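Local atomic coordinates of ribose-phosphate pyrophosphokinase (PDB entry 7PN0), a protein that catalyses the transfer of the pyrophosphate group of ATP to ribose 5-phosphate, making phosphoribosyl pyrophosphate (PRPP). Residues E49-I54 and R296-E301; A155-L160 and E241-A246. All coordinates share one frame; numbering follows the deposited sequence.

Contact 1: residues E49-I54 and R296-E301; sequences EGDVFI and RIHRGE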
loop_
_atom_site.group_PDB
_atom_site.type_symbol
_atom_site.label_atom_id
_atom_site.label_comp_id
_atom_site.label_asym_id
_atom_site.label_seq_id
_atom_site.Cartn_x
_atom_site.Cartn_y
_atom_site.Cartn_z
ATOM N N GLU A 49 -3.851 3.346 -23.445
ATOM C CA GLU A 49 -4.074 1.877 -23.514
ATOM C C GLU A 49 -2.928 1.220 -24.280
ATOM O O GLU A 49 -3.092 0.057 -24.730
ATOM C CB GLU A 49 -5.468 1.501 -24.018
ATOM C CG GLU A 49 -6.572 2.194 -23.257
ATOM C CD GLU A 49 -6.608 1.945 -21.748
ATOM O OE1 GLU A 49 -6.780 2.947 -20.932
ATOM O OE2 GLU A 49 -6.287 0.803 -21.369
ATOM N N GLY A 50 -1.763 1.873 -24.268
ATOM C CA GLY A 50 -0.542 1.335 -24.901
ATOM C C GLY A 50 0.185 0.382 -23.983
ATOM O O GLY A 50 0.017 0.487 -22.757
ATOM N N ASP A 51 0.935 -0.551 -24.575
ATOM C CA ASP A 51 1.931 -1.390 -23.885
ATOM C C ASP A 51 3.256 -0.686 -24.072
ATOM O O ASP A 51 3.834 -0.735 -25.211
ATOM C CB ASP A 51 1.864 -2.813 -24.433
ATOM C CG ASP A 51 2.506 -3.866 -23.568
ATOM O OD1 ASP A 51 2.847 -3.565 -22.417
ATOM O OD2 ASP A 51 2.619 -5.022 -24.063
ATOM N N VAL A 52 3.620 0.101 -23.069
ATOM C CA VAL A 52 4.695 1.086 -23.245
ATOM C C VAL A 52 5.957 0.592 -22.560
ATOM O O VAL A 52 5.921 0.072 -21.426
ATOM C CB VAL A 52 4.302 2.545 -22.929
ATOM C CG1 VAL A 52 2.853 2.863 -22.844
ATOM C CG2 VAL A 52 5.260 3.345 -22.078
ATOM N N PHE A 53 7.053 0.720 -23.285
ATOM C CA PHE A 53 8.403 0.261 -22.912
ATOM C C PHE A 53 9.312 1.484 -22.961
ATOM O O PHE A 53 9.456 2.186 -24.016
ATOM C CB PHE A 53 8.884 -0.829 -23.884
ATOM C CG PHE A 53 8.100 -2.104 -23.778
ATOM C CD1 PHE A 53 6.861 -2.237 -24.377
ATOM C CD2 PHE A 53 8.542 -3.134 -22.956
ATOM C CE1 PHE A 53 6.102 -3.385 -24.216
ATOM C CE2 PHE A 53 7.785 -4.291 -22.809
ATOM C CZ PHE A 53 6.573 -4.412 -23.450
ATOM N N ILE A 54 9.974 1.760 -21.858
ATOM C CA ILE A 54 10.784 3.005 -21.787
ATOM C C ILE A 54 12.199 2.551 -21.554
ATOM O O ILE A 54 12.428 1.889 -20.537
ATOM C CB ILE A 54 10.305 3.968 -20.707
ATOM C CG1 ILE A 54 8.881 4.437 -20.945
ATOM C CG2 ILE A 54 11.266 5.120 -20.493
ATOM C CD1 ILE A 54 8.200 4.749 -19.641
ATOM N N ARG A 296 8.118 -10.578 -27.146
ATOM C CA ARG A 296 7.569 -11.747 -26.425
ATOM C C ARG A 296 6.833 -11.288 -25.163
ATOM O O ARG A 296 5.769 -11.831 -24.893
ATOM C CB ARG A 296 8.706 -12.697 -26.105
ATOM C CG ARG A 296 9.215 -13.344 -27.368
ATOM C CD ARG A 296 10.147 -14.461 -27.084
ATOM N NE ARG A 296 10.715 -14.904 -28.357
ATOM C CZ ARG A 296 11.241 -16.090 -28.540
ATOM N NH1 ARG A 296 11.272 -16.951 -27.544
ATOM N NH2 ARG A 296 11.743 -16.417 -29.713
ATOM N N ILE A 297 7.329 -10.279 -24.461
ATOM C CA ILE A 297 6.572 -9.715 -23.303
ATOM C C ILE A 297 5.197 -9.240 -23.786
ATOM O O ILE A 297 4.215 -9.550 -23.148
ATOM C CB ILE A 297 7.374 -8.573 -22.645
ATOM C CG1 ILE A 297 8.621 -9.097 -21.952
ATOM C CG2 ILE A 297 6.513 -7.803 -21.670
ATOM C CD1 ILE A 297 9.731 -8.089 -21.740
ATOM N N HIS A 298 5.177 -8.431 -24.841
ATOM C CA HIS A 298 3.972 -7.866 -25.505
ATOM C C HIS A 298 2.986 -8.966 -25.941
ATOM O O HIS A 298 1.775 -8.782 -25.737
ATOM C CB HIS A 298 4.340 -7.005 -26.722
ATOM C CG HIS A 298 3.160 -6.328 -27.319
ATOM N ND1 HIS A 298 2.732 -6.565 -28.660
ATOM C CD2 HIS A 298 2.250 -5.514 -26.771
ATOM C CE1 HIS A 298 1.642 -5.855 -28.868
ATOM N NE2 HIS A 298 1.330 -5.202 -27.739
ATOM N N ARG A 299 3.467 -10.064 -26.509
ATOM C CA ARG A 299 2.586 -11.106 -27.095
ATOM C C ARG A 299 2.342 -12.241 -26.100
ATOM O O ARG A 299 1.533 -13.105 -26.429
ATOM C CB ARG A 299 3.219 -11.638 -28.371
ATOM C CG ARG A 299 3.472 -10.591 -29.447
ATOM C CD ARG A 299 2.231 -10.045 -30.133
ATOM N NE ARG A 299 1.248 -11.073 -30.460
ATOM C CZ ARG A 299 -0.076 -10.908 -30.445
ATOM N NH1 ARG A 299 -0.615 -9.738 -30.130
ATOM N NH2 ARG A 299 -0.862 -11.930 -30.737
ATOM N N GLY A 300 3.009 -12.254 -24.931
ATOM C CA GLY A 300 2.876 -13.344 -23.936
ATOM C C GLY A 300 3.562 -14.634 -24.359
ATOM O O GLY A 300 3.049 -15.722 -24.033
ATOM N N GLU A 301 4.663 -14.524 -25.105
ATOM C CA GLU A 301 5.488 -15.667 -25.556
ATOM C C GLU A 301 6.663 -15.833 -24.591
ATOM O O GLU A 301 6.925 -14.935 -23.748
ATOM C CB GLU A 301 5.941 -15.434 -26.998
ATOM C CG GLU A 301 4.788 -15.420 -28.000
ATOM C CD GLU A 301 5.221 -14.988 -29.403
ATOM O OE1 GLU A 301 6.364 -14.618 -29.573
ATOM O OE2 GLU A 301 4.380 -14.976 -30.295
#

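Contact 2: residues A155-L160 and E241-A246; sequences ATRVDL and EVYAAA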
loop_
_atom_site.group_PDB
_atom_site.type_symbol
_atom_site.label_atom_id
_atom_site.label_comp_id
_atom_site.label_asym_id
_atom_site.label_seq_id
_atom_site.Cartn_x
_atom_site.Cartn_y
_atom_site.Cartn_z
ATOM N N ALA A 155 33.929 -17.225 -29.942
ATOM C CA ALA A 155 33.926 -18.299 -30.961
ATOM C C ALA A 155 34.298 -17.694 -32.329
ATOM O O ALA A 155 34.934 -18.417 -33.105
ATOM C CB ALA A 155 32.606 -19.021 -31.059
ATOM N N THR A 156 33.955 -16.424 -32.609
ATOM C CA THR A 156 34.266 -15.817 -33.929
ATOM C C THR A 156 35.612 -15.100 -33.948
ATOM O O THR A 156 35.979 -14.649 -35.047
ATOM C CB THR A 156 33.174 -14.871 -34.411
ATOM O OG1 THR A 156 33.174 -13.722 -33.585
ATOM C CG2 THR A 156 31.836 -15.555 -34.450
ATOM N N ARG A 157 36.318 -14.975 -32.828
ATOM C CA ARG A 157 37.486 -14.066 -32.721
ATOM C C ARG A 157 38.778 -14.795 -32.374
ATOM O O ARG A 157 39.852 -14.220 -32.671
ATOM C CB ARG A 157 37.285 -12.983 -31.653
ATOM C CG ARG A 157 36.688 -11.703 -32.218
ATOM C CD ARG A 157 37.644 -10.637 -32.773
ATOM N NE ARG A 157 38.998 -11.082 -32.999
ATOM C CZ ARG A 157 40.038 -10.291 -33.216
ATOM N NH1 ARG A 157 39.903 -8.978 -33.232
ATOM N NH2 ARG A 157 41.222 -10.833 -33.409
ATOM N N VAL A 158 38.715 -15.908 -31.650
ATOM C CA VAL A 158 39.923 -16.479 -31.008
ATOM C C VAL A 158 40.102 -17.917 -31.484
ATOM O O VAL A 158 39.142 -18.569 -31.919
ATOM C CB VAL A 158 39.908 -16.387 -29.464
ATOM C CG1 VAL A 158 39.707 -14.964 -28.951
ATOM C CG2 VAL A 158 38.896 -17.338 -28.854
ATOM N N ASP A 159 41.343 -18.357 -31.354
ATOM C CA ASP A 159 41.812 -19.728 -31.612
ATOM C C ASP A 159 41.316 -20.643 -30.491
ATOM O O ASP A 159 42.025 -20.798 -29.454
ATOM C CB ASP A 159 43.333 -19.687 -31.704
ATOM C CG ASP A 159 43.924 -21.027 -32.051
ATOM O OD1 ASP A 159 43.128 -21.921 -32.539
ATOM O OD2 ASP A 159 45.173 -21.154 -31.824
ATOM N N LEU A 160 40.172 -21.278 -30.692
ATOM C CA LEU A 160 39.572 -22.122 -29.642
ATOM C C LEU A 160 40.472 -23.336 -29.349
ATOM O O LEU A 160 40.404 -23.821 -28.195
ATOM C CB LEU A 160 38.166 -22.536 -30.071
ATOM C CG LEU A 160 37.137 -21.404 -30.072
ATOM C CD1 LEU A 160 35.777 -21.940 -30.479
ATOM C CD2 LEU A 160 37.051 -20.708 -28.711
ATOM N N GLU A 241 48.454 -14.351 -24.766
ATOM C CA GLU A 241 47.642 -13.157 -25.055
ATOM C C GLU A 241 46.313 -13.283 -24.300
ATOM O O GLU A 241 45.967 -14.419 -23.917
ATOM C CB GLU A 241 47.334 -13.072 -26.548
ATOM C CG GLU A 241 46.510 -14.260 -27.050
ATOM C CD GLU A 241 46.398 -14.302 -28.553
ATOM O OE1 GLU A 241 46.939 -13.365 -29.166
ATOM O OE2 GLU A 241 45.783 -15.252 -29.099
ATOM N N VAL A 242 45.606 -12.158 -24.157
ATOM C CA VAL A 242 44.362 -12.055 -23.333
ATOM C C VAL A 242 43.310 -11.290 -24.143
ATOM O O VAL A 242 43.632 -10.236 -24.665
ATOM C CB VAL A 242 44.590 -11.400 -21.956
ATOM C CG1 VAL A 242 43.353 -11.600 -21.094
ATOM C CG2 VAL A 242 45.804 -11.964 -21.228
ATOM N N TYR A 243 42.123 -11.880 -24.281
ATOM C CA TYR A 243 40.897 -11.246 -24.816
ATOM C C TYR A 243 39.920 -11.110 -23.661
ATOM O O TYR A 243 39.817 -12.071 -22.903
ATOM C CB TYR A 243 40.255 -12.094 -25.907
ATOM C CG TYR A 243 41.014 -12.033 -27.206
ATOM C CD1 TYR A 243 42.189 -12.754 -27.394
ATOM C CD2 TYR A 243 40.550 -11.253 -28.253
ATOM C CE1 TYR A 243 42.899 -12.667 -28.588
ATOM C CE2 TYR A 243 41.221 -11.201 -29.465
ATOM C CZ TYR A 243 42.404 -11.898 -29.625
ATOM O OH TYR A 243 43.052 -11.804 -30.819
ATOM N N ALA A 244 39.286 -9.956 -23.516
ATOM C CA ALA A 244 38.371 -9.687 -22.384
ATOM C C ALA A 244 37.007 -9.351 -22.955
ATOM O O ALA A 244 36.955 -8.708 -24.023
ATOM C CB ALA A 244 38.869 -8.561 -21.564
ATOM N N ALA A 245 35.951 -9.712 -22.234
ATOM C CA ALA A 245 34.590 -9.304 -22.595
ATOM C C ALA A 245 33.795 -9.044 -21.325
ATOM O O ALA A 245 34.151 -9.577 -20.254
ATOM C CB ALA A 245 33.961 -10.347 -23.474
ATOM N N ALA A 246 32.762 -8.235 -21.452
ATOM C CA ALA A 246 31.816 -7.947 -20.358
ATOM C C ALA A 246 30.473 -7.654 -20.991
ATOM O O ALA A 246 30.452 -7.313 -22.210
ATOM C CB ALA A 246 32.289 -6.777 -19.518
#

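Contact 1: residues E49-I54 and R296-E301
The Phe53 and His298 rings each meet the opposite segment at an edge. Ile297 comes up in the plane of the Phe53 ring, its CG2 methyl 3.8 Å from Phe53 CZ, at the far end of the ring. In the same way the Asp51 carboxylate sits at the edge of the His298 imidazole, the two planes turned 37° apart. Asp51 CB lies 3.6 Å from His298 CD2; the still closer approach of OD2 is doubtful. With CG opposite the main-chain nitrogen (chi1 -175°), His298 swings its ring off the helix toward the strand. The fold explains the meeting: helix 287-299, from the C-terminal part of the chain, ends against strand 51-55 in the parallel sheet of the PRTase-like N-terminal domain. Leu3 of the neighbouring strand 3-7 touches both side chains. The polar ends look elsewhere, Asp51 OD1 to a salt bridge with Arg83 NE and His298 NE2 to a hydrogen bond with Arg1 O. Cutting His298 back to an alanine would probably leave that carbonyl without its mate and open a gap beside Asp51. Ile297 also packs on Arg48 of the second subunit.

Contact 2: residues A155-L160 and E241-A246
Tyr243 carries the strand's side of this contact, meeting both Arg157 and Val158, but the walk along 241-246 starts two residues earlier. Glu241 points toward the other segment without touching it. Its carboxylate carbon lies in the plane of the Tyr243 ring, at the edge, and OE2 is held by a hydrogen bond to Thr213 OG1. Val242 turns to the other side of the sheet. Then comes Tyr243, with CG lying beside the backbone N (chi1 -74°), which stands the ring up against the turn after helix 147-157. Val158 CG1 sits almost squarely over one face in a CH-pi contact, 3.6 Å from the centroid of the Tyr243 ring and 12° off its normal. Strand 241-246 is an inner strand of the mixed sheet of the PRTase-like C-terminal domain, sandwiched between helices 147-157 and 225-236, and residues 155-160 lead from the first of these helices toward strand 163-167. Farther out on the ring, Arg157 crosses at about a right angle. Tyr243 CE2 lies over one face of its guanidinium, toward the rim, with the planes 63° apart. Arg157 NH2 comes to 3.3 Å from Tyr243 OH near the ring plane, yet the angle is too poor for a hydrogen bond; the arginine's NH1 instead makes a salt bridge to Glu266 OE2. Past the tyrosine, Ala244 joins Val242 in packing on helix 225-236, while Ala245 turns back to Ile150 and Phe154 of helix 147-157.

The two contacts lie on opposite sides of the chain's centre, 36 Å apart between centres and about 20 Å between nearest atoms, so neither touches the other. Along the sequence contact 2 is nested inside the long loop that contact 1 closes. Each sets a helix end or the turn after it against one of the two sheets: contact 1 brings the last helix of the chain back to the five-stranded parallel sheet, whereas contact 2 places the helix that follows that sheet's final strand, 141-144, on the seven-stranded one. The ADP pocket, with Ser92, Tyr93, Arg95, Ser96, Lys98, Asp100 and His129, takes no residue from either contact.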